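Local coordinates for protein 2-aminomuconic 6-semialdehyde dehydrogenase (Pseudomonas sp., PDB 7BZV) that probably oxidises 2-aminomuconic 6-semialdehyde with NAD+ in the meta-cleavage pathway of 2-aminophenol breakdown, working as a tetramer of the aldehyde dehydrogenase family, at residues Q64-L69 and I116-P121; N74-R79 and R105-F110. All coordinates share one frame; numbering follows the deposited sequence.

Contact 1 of 2, residues Q64-L69 and I116-P121; sequences QRVDWL and ILATAP
Val66 and Leu117 meet through the CG2 methyl of Val66, which sits against CD2 and CG of Leu117; Val66 CG2 lies 3.8 Å from Leu117 CD2 and just as near Leu117 CG. Val66 CG2 also lies 3.7 Å from Ala118 N, with Ala118 CB at 3.9 Å. Val66 CG2 stands anti to its own carbonyl carbon while CG1 is anti to N (chi1 168°), and the branched valine thereby presents one compact methyl to the other helix. Alanine suits position 118 because its short side chain lets the backbones come close, with Val66 CA and Ala118 CA 6.2 Å apart. Leu117, CG anti to the backbone N (chi1 180°), brings CD2 up to the near side of helix 62-78, between Arg65, Val66 and Leu69. Leu117 CD2 touches Arg65 CB at 3.9 Å and, more loosely, Leu69 CD1 at 4.4 Å. No hydrogen bond crosses the interface; it is an apolar helix-helix seam between helices 62-78 and 95-119 of the aldehyde dehydrogenase fold. Around this first shell, Ala169 at the end of helix 156-169 packs on both Leu117 and Leu69. Arg65 contributes only its aliphatic root to the seam: its guanidinium group is held by NE to Ala169 O and by NH1 to Thr60 OG1. Just beyond Ala118 the chain reaches the second subunit, where Thr119 OG1 hydrogen-bonds to Thr119 OG1 of that neighbouring chain.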
ATOM      1  N   GLN B  64     -12.318  -4.930 -18.632  1.00 30.67           N
ATOM      2  CA  GLN B  64     -12.761  -4.470 -19.943  1.00 30.36           C
ATOM      3  C   GLN B  64     -12.360  -3.027 -20.167  1.00 20.47           C
ATOM      4  O   GLN B  64     -12.030  -2.631 -21.295  1.00 28.25           O
ATOM      5  CB  GLN B  64     -14.287  -4.625 -20.087  1.00 27.94           C
ATOM      6  CG  GLN B  64     -14.739  -6.055 -20.214  1.00 41.09           C
ATOM      7  CD  GLN B  64     -16.250  -6.223 -20.068  1.00 43.96           C
ATOM      8  OE1 GLN B  64     -16.878  -5.636 -19.191  1.00 34.59           O
ATOM      9  NE2 GLN B  64     -16.829  -7.009 -20.951  1.00 51.60           N
ATOM     10  N   ARG B  65     -12.426  -2.200 -19.119  1.00 25.58           N
ATOM     11  CA  ARG B  65     -12.055  -0.801 -19.305  1.00 23.11           C
ATOM     12  C   ARG B  65     -10.547  -0.658 -19.511  1.00 25.18           C
ATOM     13  O   ARG B  65     -10.107   0.178 -20.299  1.00 26.08           O
ATOM     14  CB  ARG B  65     -12.596   0.009 -18.130  1.00 20.40           C
ATOM     15  CG  ARG B  65     -14.150   0.038 -18.191  1.00 26.70           C
ATOM     16  CD  ARG B  65     -14.775   1.108 -17.347  1.00 32.29           C
ATOM     17  NE  ARG B  65     -14.243   1.103 -15.999  1.00 34.15           N
ATOM     18  CZ  ARG B  65     -14.711   0.354 -15.011  1.00 37.54           C
ATOM     19  NH1 ARG B  65     -15.737  -0.460 -15.208  1.00 39.91           N
ATOM     20  NH2 ARG B  65     -14.159   0.432 -13.822  1.00 36.69           N
ATOM     21  N   VAL B  66      -9.754  -1.500 -18.855  1.00 25.42           N
ATOM     22  CA  VAL B  66      -8.332  -1.551 -19.154  1.00 27.32           C
ATOM     23  C   VAL B  66      -8.145  -1.708 -20.655  1.00 25.03           C
ATOM     24  O   VAL B  66      -7.426  -0.930 -21.301  1.00 26.30           O
ATOM     25  CB  VAL B  66      -7.650  -2.693 -18.373  1.00 23.56           C
ATOM     26  CG1 VAL B  66      -6.228  -2.899 -18.928  1.00 28.34           C
ATOM     27  CG2 VAL B  66      -7.584  -2.392 -16.855  1.00 23.36           C
ATOM     28  N   ASP B  67      -8.826  -2.696 -21.239  1.00 25.22           N
ATOM     29  CA  ASP B  67      -8.711  -2.947 -22.673  1.00 30.08           C
ATOM     30  C   ASP B  67      -9.218  -1.759 -23.496  1.00 33.07           C
ATOM     31  O   ASP B  67      -8.607  -1.390 -24.501  1.00 26.31           O
ATOM     32  CB  ASP B  67      -9.487  -4.215 -23.048  1.00 41.24           C
ATOM     33  CG  ASP B  67      -8.827  -5.495 -22.539  1.00 68.61           C
ATOM     34  OD1 ASP B  67      -7.689  -5.421 -22.043  1.00 72.99           O
ATOM     35  OD2 ASP B  67      -9.453  -6.579 -22.614  1.00 80.25           O
ATOM     36  N   TRP B  68     -10.355  -1.171 -23.115  1.00 30.90           N
ATOM     37  CA  TRP B  68     -10.852  -0.005 -23.847  1.00 29.72           C
ATOM     38  C   TRP B  68      -9.810   1.102 -23.855  1.00 25.96           C
ATOM     39  O   TRP B  68      -9.540   1.712 -24.892  1.00 30.38           O
ATOM     40  CB  TRP B  68     -12.146   0.517 -23.210  1.00 34.23           C
ATOM     41  CG  TRP B  68     -13.420  -0.185 -23.574  1.00 39.76           C
ATOM     42  CD1 TRP B  68     -14.273  -0.830 -22.717  1.00 32.15           C
ATOM     43  CD2 TRP B  68     -14.008  -0.272 -24.865  1.00 34.07           C
ATOM     44  NE1 TRP B  68     -15.341  -1.346 -23.409  1.00 37.61           N
ATOM     45  CE2 TRP B  68     -15.214  -1.001 -24.728  1.00 41.38           C
ATOM     46  CE3 TRP B  68     -13.634   0.192 -26.128  1.00 38.35           C
ATOM     47  CZ2 TRP B  68     -16.048  -1.271 -25.802  1.00 38.89           C
ATOM     48  CZ3 TRP B  68     -14.462  -0.076 -27.190  1.00 47.90           C
ATOM     49  CH2 TRP B  68     -15.646  -0.814 -27.025  1.00 58.46           C
ATOM     50  N   LEU B  69      -9.205   1.373 -22.684  1.00 27.14           N
ATOM     51  CA  LEU B  69      -8.228   2.456 -22.589  1.00 25.06           C
ATOM     52  C   LEU B  69      -7.054   2.189 -23.519  1.00 31.68           C
ATOM     53  O   LEU B  69      -6.513   3.111 -24.136  1.00 26.67           O
ATOM     54  CB  LEU B  69      -7.718   2.613 -21.145  1.00 21.22           C
ATOM     55  CG  LEU B  69      -8.755   3.095 -20.131  1.00 32.09           C
ATOM     56  CD1 LEU B  69      -8.161   2.939 -18.719  1.00 29.09           C
ATOM     57  CD2 LEU B  69      -9.131   4.499 -20.380  1.00 37.21           C
ATOM     58  N   ILE B 116      -2.597   1.314 -14.118  1.00 21.74           N
ATOM     59  CA  ILE B 116      -3.012   1.589 -12.737  1.00 20.41           C
ATOM     60  C   ILE B 116      -4.328   0.906 -12.411  1.00 21.94           C
ATOM     61  O   ILE B 116      -4.502   0.309 -11.346  1.00 22.18           O
ATOM     62  CB  ILE B 116      -3.128   3.100 -12.507  1.00 24.40           C
ATOM     63  CG1 ILE B 116      -1.696   3.625 -12.468  1.00 39.50           C
ATOM     64  CG2 ILE B 116      -3.861   3.423 -11.193  1.00 29.10           C
ATOM     65  CD1 ILE B 116      -1.523   5.012 -12.899  1.00 37.38           C
ATOM     66  N   LEU B 117      -5.275   0.964 -13.339  1.00 21.87           N
ATOM     67  CA  LEU B 117      -6.558   0.293 -13.121  1.00 22.41           C
ATOM     68  C   LEU B 117      -6.370  -1.206 -13.042  1.00 24.20           C
ATOM     69  O   LEU B 117      -6.966  -1.870 -12.188  1.00 22.42           O
ATOM     70  CB  LEU B 117      -7.529   0.643 -14.249  1.00 23.50           C
ATOM     71  CG  LEU B 117      -8.936   0.026 -14.191  1.00 23.79           C
ATOM     72  CD1 LEU B 117      -9.665   0.399 -12.909  1.00 24.64           C
ATOM     73  CD2 LEU B 117      -9.737   0.450 -15.469  1.00 25.09           C
ATOM     74  N   ALA B 118      -5.512  -1.753 -13.901  1.00 22.80           N
ATOM     75  CA  ALA B 118      -5.355  -3.203 -13.928  1.00 24.82           C
ATOM     76  C   ALA B 118      -4.875  -3.745 -12.590  1.00 24.10           C
ATOM     77  O   ALA B 118      -5.288  -4.837 -12.185  1.00 22.28           O
ATOM     78  CB  ALA B 118      -4.382  -3.616 -15.042  1.00 25.19           C
ATOM     79  N   THR B 119      -4.038  -2.997 -11.865  1.00 20.89           N
ATOM     80  CA  THR B 119      -3.494  -3.520 -10.626  1.00 21.75           C
ATOM     81  C   THR B 119      -4.097  -2.887  -9.375  1.00 24.43           C
ATOM     82  O   THR B 119      -3.665  -3.215  -8.275  1.00 26.34           O
ATOM     83  CB  THR B 119      -1.972  -3.367 -10.607  1.00 23.34           C
ATOM     84  OG1 THR B 119      -1.634  -1.981 -10.707  1.00 23.97           O
ATOM     85  CG2 THR B 119      -1.320  -4.097 -11.769  1.00 24.36           C
ATOM     86  N   ALA B 120      -5.097  -2.038  -9.504  1.00 20.08           N
ATOM     87  CA  ALA B 120      -5.613  -1.325  -8.346  1.00 20.35           C
ATOM     88  C   ALA B 120      -6.123  -2.327  -7.314  1.00 25.89           C
ATOM     89  O   ALA B 120      -6.898  -3.225  -7.662  1.00 24.61           O
ATOM     90  CB  ALA B 120      -6.745  -0.409  -8.777  1.00 26.74           C
ATOM     91  N   PRO B 121      -5.724  -2.219  -6.090  1.00 24.41           N
ATOM     92  CA  PRO B 121      -6.177  -3.181  -5.085  1.00 23.93           C
ATOM     93  C   PRO B 121      -7.466  -2.745  -4.427  1.00 30.06           C
ATOM     94  O   PRO B 121      -8.032  -1.717  -4.805  1.00 28.57           O
ATOM     95  CB  PRO B 121      -5.006  -3.221  -4.097  1.00 29.13           C
ATOM     96  CG  PRO B 121      -4.459  -1.839  -4.139  1.00 28.79           C
ATOM     97  CD  PRO B 121      -4.635  -1.358  -5.583  1.00 26.25           C
TER

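Contact 2 of 2, residues N74-R79 and R105-F110; sequences NEMERR and RGIANF
Met76 meets Ile107 and Phe110 in the apolar heart of this contact. CB of Met76 lies 3.7 Å from CG1 of Ile107, and the two side chains run past one another in opposite directions. In Ile107, CG1 anti to the carbonyl carbon (chi1 -72°) is directed at Met76, and the extended chi2 (160°) takes Ile107 CD1 on to the backbone of the facing helix, 3.9 Å from Glu77 CA. A bend at chi3 (68°) turns the methyl CE of Met76 back towards Ile107 CG1 and to within 3.9 Å of Gly106 O; glycine, having no side chain, offers only backbone to that methyl. The sulfur makes a Met-aromatic contact: Met76 SD is 3.7 Å from Phe110 CD2 and 4.6 Å from the centroid of the Phe110 ring, approaching obliquely. An unbranched, flexible methionine can thus serve both an aliphatic and an aromatic partner. The two helices are nearly antiparallel, their local axes 9.6 Å apart at an angle of 162°; in the aldehyde dehydrogenase fold this pair, 62-78 and 95-119, has helix 156-169 against it, with Thr161 and Ala165 packing on Phe110. Among the polar groups, Gly106 O is buried within the contact and satisfied by a hydrogen bond with Thr161 OG1. Glu77, by contrast, is exposed at the margin, where it forms a salt bridge with Arg111, which also donates to Asn74 OD1.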
ATOM      1  N   ASN B  74      -4.134   2.861 -28.713  1.00 34.51           N
ATOM      2  CA  ASN B  74      -3.621   2.302 -29.961  1.00 45.45           C
ATOM      3  C   ASN B  74      -4.170   3.062 -31.166  1.00 42.78           C
ATOM      4  O   ASN B  74      -3.443   3.320 -32.127  1.00 42.33           O
ATOM      5  CB  ASN B  74      -3.983   0.821 -30.076  1.00 45.12           C
ATOM      6  CG  ASN B  74      -3.151  -0.084 -29.147  1.00 37.86           C
ATOM      7  OD1 ASN B  74      -2.101   0.299 -28.629  1.00 40.24           O
ATOM      8  ND2 ASN B  74      -3.660  -1.280 -28.910  1.00 38.91           N
ATOM      9  N   GLU B  75      -5.459   3.432 -31.134  1.00 41.12           N
ATOM     10  CA  GLU B  75      -6.029   4.171 -32.254  1.00 44.71           C
ATOM     11  C   GLU B  75      -5.457   5.583 -32.327  1.00 46.27           C
ATOM     12  O   GLU B  75      -5.169   6.079 -33.419  1.00 43.85           O
ATOM     13  CB  GLU B  75      -7.550   4.187 -32.149  1.00 51.88           C
ATOM     14  CG  GLU B  75      -8.250   5.052 -33.182  1.00 59.81           C
ATOM     15  CD  GLU B  75      -8.081   4.568 -34.620  1.00 50.71           C
ATOM     16  OE1 GLU B  75      -7.309   3.619 -34.875  1.00 44.26           O
ATOM     17  OE2 GLU B  75      -8.722   5.160 -35.507  1.00 44.48           O
ATOM     18  N   MET B  76      -5.257   6.242 -31.178  1.00 34.69           N
ATOM     19  CA  MET B  76      -4.554   7.525 -31.187  1.00 37.12           C
ATOM     20  C   MET B  76      -3.175   7.395 -31.818  1.00 44.44           C
ATOM     21  O   MET B  76      -2.743   8.271 -32.576  1.00 37.96           O
ATOM     22  CB  MET B  76      -4.410   8.074 -29.767  1.00 36.24           C
ATOM     23  CG  MET B  76      -5.743   8.493 -29.142  1.00 34.52           C
ATOM     24  SD  MET B  76      -5.512   9.026 -27.428  1.00 31.46           S
ATOM     25  CE  MET B  76      -4.583  10.554 -27.630  1.00 31.51           C
ATOM     26  N   GLU B  77      -2.440   6.343 -31.466  1.00 39.43           N
ATOM     27  CA  GLU B  77      -1.112   6.176 -32.039  1.00 36.85           C
ATOM     28  C   GLU B  77      -1.191   5.978 -33.551  1.00 37.64           C
ATOM     29  O   GLU B  77      -0.408   6.560 -34.302  1.00 46.04           O
ATOM     30  CB  GLU B  77      -0.420   5.000 -31.380  1.00 48.05           C
ATOM     31  CG  GLU B  77       1.078   4.937 -31.575  1.00 52.14           C
ATOM     32  CD  GLU B  77       1.700   4.112 -30.470  1.00 61.73           C
ATOM     33  OE1 GLU B  77       1.406   2.899 -30.456  1.00 45.70           O
ATOM     34  OE2 GLU B  77       2.420   4.673 -29.605  1.00 61.09           O
ATOM     35  N   ARG B  78      -2.140   5.164 -34.011  1.00 41.46           N
ATOM     36  CA  ARG B  78      -2.312   4.964 -35.444  1.00 42.45           C
ATOM     37  C   ARG B  78      -2.598   6.275 -36.155  1.00 46.84           C
ATOM     38  O   ARG B  78      -2.201   6.452 -37.308  1.00 46.63           O
ATOM     39  CB  ARG B  78      -3.445   3.981 -35.709  1.00 42.02           C
ATOM     40  CG  ARG B  78      -3.558   3.544 -37.169  1.00 46.26           C
ATOM     41  CD  ARG B  78      -4.835   2.774 -37.431  1.00 48.02           C
ATOM     42  NE  ARG B  78      -6.061   3.589 -37.436  1.00 45.79           N
ATOM     43  CZ  ARG B  78      -6.434   4.390 -38.435  1.00 55.66           C
ATOM     44  NH1 ARG B  78      -5.674   4.513 -39.517  1.00 64.55           N
ATOM     45  NH2 ARG B  78      -7.568   5.075 -38.341  1.00 49.67           N
ATOM     46  N   ARG B  79      -3.296   7.202 -35.492  1.00 41.57           N
ATOM     47  CA  ARG B  79      -3.660   8.476 -36.092  1.00 37.53           C
ATOM     48  C   ARG B  79      -2.818   9.622 -35.567  1.00 35.00           C
ATOM     49  O   ARG B  79      -3.262  10.775 -35.556  1.00 40.25           O
ATOM     50  CB  ARG B  79      -5.141   8.748 -35.870  1.00 45.57           C
ATOM     51  CG  ARG B  79      -6.046   7.699 -36.472  1.00 43.77           C
ATOM     52  CD  ARG B  79      -7.447   8.206 -36.525  1.00 43.91           C
ATOM     53  NE  ARG B  79      -7.515   9.481 -37.225  1.00 48.88           N
ATOM     54  CZ  ARG B  79      -8.547  10.307 -37.168  1.00 43.97           C
ATOM     55  NH1 ARG B  79      -9.605   9.998 -36.438  1.00 49.14           N
ATOM     56  NH2 ARG B  79      -8.516  11.443 -37.842  1.00 44.21           N
ATOM     57  N   ARG B 105       2.790  12.152 -24.664  1.00 29.61           N
ATOM     58  CA  ARG B 105       2.197  12.147 -23.328  1.00 30.43           C
ATOM     59  C   ARG B 105       0.679  12.041 -23.388  1.00 32.72           C
ATOM     60  O   ARG B 105       0.057  11.389 -22.540  1.00 26.80           O
ATOM     61  CB  ARG B 105       2.610  13.397 -22.562  1.00 25.97           C
ATOM     62  CG  ARG B 105       4.146  13.437 -22.264  1.00 38.16           C
ATOM     63  CD  ARG B 105       4.538  14.545 -21.234  1.00 39.56           C
ATOM     64  NE  ARG B 105       5.993  14.743 -21.142  1.00 38.56           N
ATOM     65  CZ  ARG B 105       6.604  15.542 -20.259  1.00 40.91           C
ATOM     66  NH1 ARG B 105       5.907  16.224 -19.357  1.00 37.27           N
ATOM     67  NH2 ARG B 105       7.925  15.648 -20.264  1.00 42.00           N
ATOM     68  N   GLY B 106       0.052  12.646 -24.382  1.00 28.70           N
ATOM     69  CA  GLY B 106      -1.394  12.504 -24.490  1.00 31.66           C
ATOM     70  C   GLY B 106      -1.823  11.061 -24.673  1.00 37.80           C
ATOM     71  O   GLY B 106      -2.842  10.623 -24.122  1.00 31.01           O
ATOM     72  N   ILE B 107      -1.060  10.306 -25.459  1.00 32.06           N
ATOM     73  CA  ILE B 107      -1.354   8.892 -25.661  1.00 32.05           C
ATOM     74  C   ILE B 107      -1.016   8.096 -24.409  1.00 28.53           C
ATOM     75  O   ILE B 107      -1.756   7.191 -24.012  1.00 32.67           O
ATOM     76  CB  ILE B 107      -0.557   8.366 -26.867  1.00 40.07           C
ATOM     77  CG1 ILE B 107      -1.117   8.906 -28.182  1.00 41.35           C
ATOM     78  CG2 ILE B 107      -0.509   6.841 -26.883  1.00 34.67           C
ATOM     79  CD1 ILE B 107      -0.069   8.806 -29.355  1.00 35.23           C
ATOM     80  N   ALA B 108       0.110   8.430 -23.776  1.00 27.68           N
ATOM     81  CA  ALA B 108       0.586   7.683 -22.621  1.00 28.37           C
ATOM     82  C   ALA B 108      -0.370   7.792 -21.452  1.00 29.39           C
ATOM     83  O   ALA B 108      -0.421   6.881 -20.602  1.00 25.82           O
ATOM     84  CB  ALA B 108       1.960   8.173 -22.182  1.00 31.84           C
ATOM     85  N   ASN B 109      -1.101   8.902 -21.346  1.00 24.22           N
ATOM     86  CA  ASN B 109      -2.090   8.989 -20.272  1.00 21.19           C
ATOM     87  C   ASN B 109      -3.028   7.797 -20.288  1.00 23.29           C
ATOM     88  O   ASN B 109      -3.372   7.244 -19.230  1.00 23.03           O
ATOM     89  CB  ASN B 109      -2.889  10.291 -20.360  1.00 29.16           C
ATOM     90  CG  ASN B 109      -2.079  11.485 -19.870  1.00 32.39           C
ATOM     91  OD1 ASN B 109      -1.209  11.327 -19.038  1.00 30.94           O
ATOM     92  ND2 ASN B 109      -2.347  12.666 -20.404  1.00 26.46           N
ATOM     93  N   PHE B 110      -3.497   7.406 -21.467  1.00 21.04           N
ATOM     94  CA  PHE B 110      -4.427   6.289 -21.505  1.00 21.95           C
ATOM     95  C   PHE B 110      -3.742   4.977 -21.140  1.00 25.83           C
ATOM     96  O   PHE B 110      -4.329   4.146 -20.438  1.00 26.64           O
ATOM     97  CB  PHE B 110      -5.048   6.219 -22.869  1.00 25.36           C
ATOM     98  CG  PHE B 110      -6.167   7.179 -23.074  1.00 25.95           C
ATOM     99  CD1 PHE B 110      -7.406   6.948 -22.503  1.00 25.46           C
ATOM    100  CD2 PHE B 110      -5.993   8.305 -23.864  1.00 29.84           C
ATOM    101  CE1 PHE B 110      -8.457   7.817 -22.713  1.00 26.13           C
ATOM    102  CE2 PHE B 110      -7.054   9.178 -24.095  1.00 29.07           C
ATOM    103  CZ  PHE B 110      -8.287   8.934 -23.521  1.00 25.43           C
TER

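How the contacts relate
From the N terminus the chain enters helix 62-78, giving first the 64-69 half of contact 1 and, near the helix end, the 74-79 half of contact 2. It continues through helix 80-91 and returns along helix 95-119. On this return 105-110 closes contact 2 first, and 116-121 then closes contact 1, so the loop of contact 2 is nested inside that of contact 1. Both contacts join the same two helices, their centres about 16 Å apart. They adjoin directly, Leu69 O lying 3.7 Å from Phe110 CB. Helix 156-169 packs beside both, while contact 1 lies nearer the subunit interface.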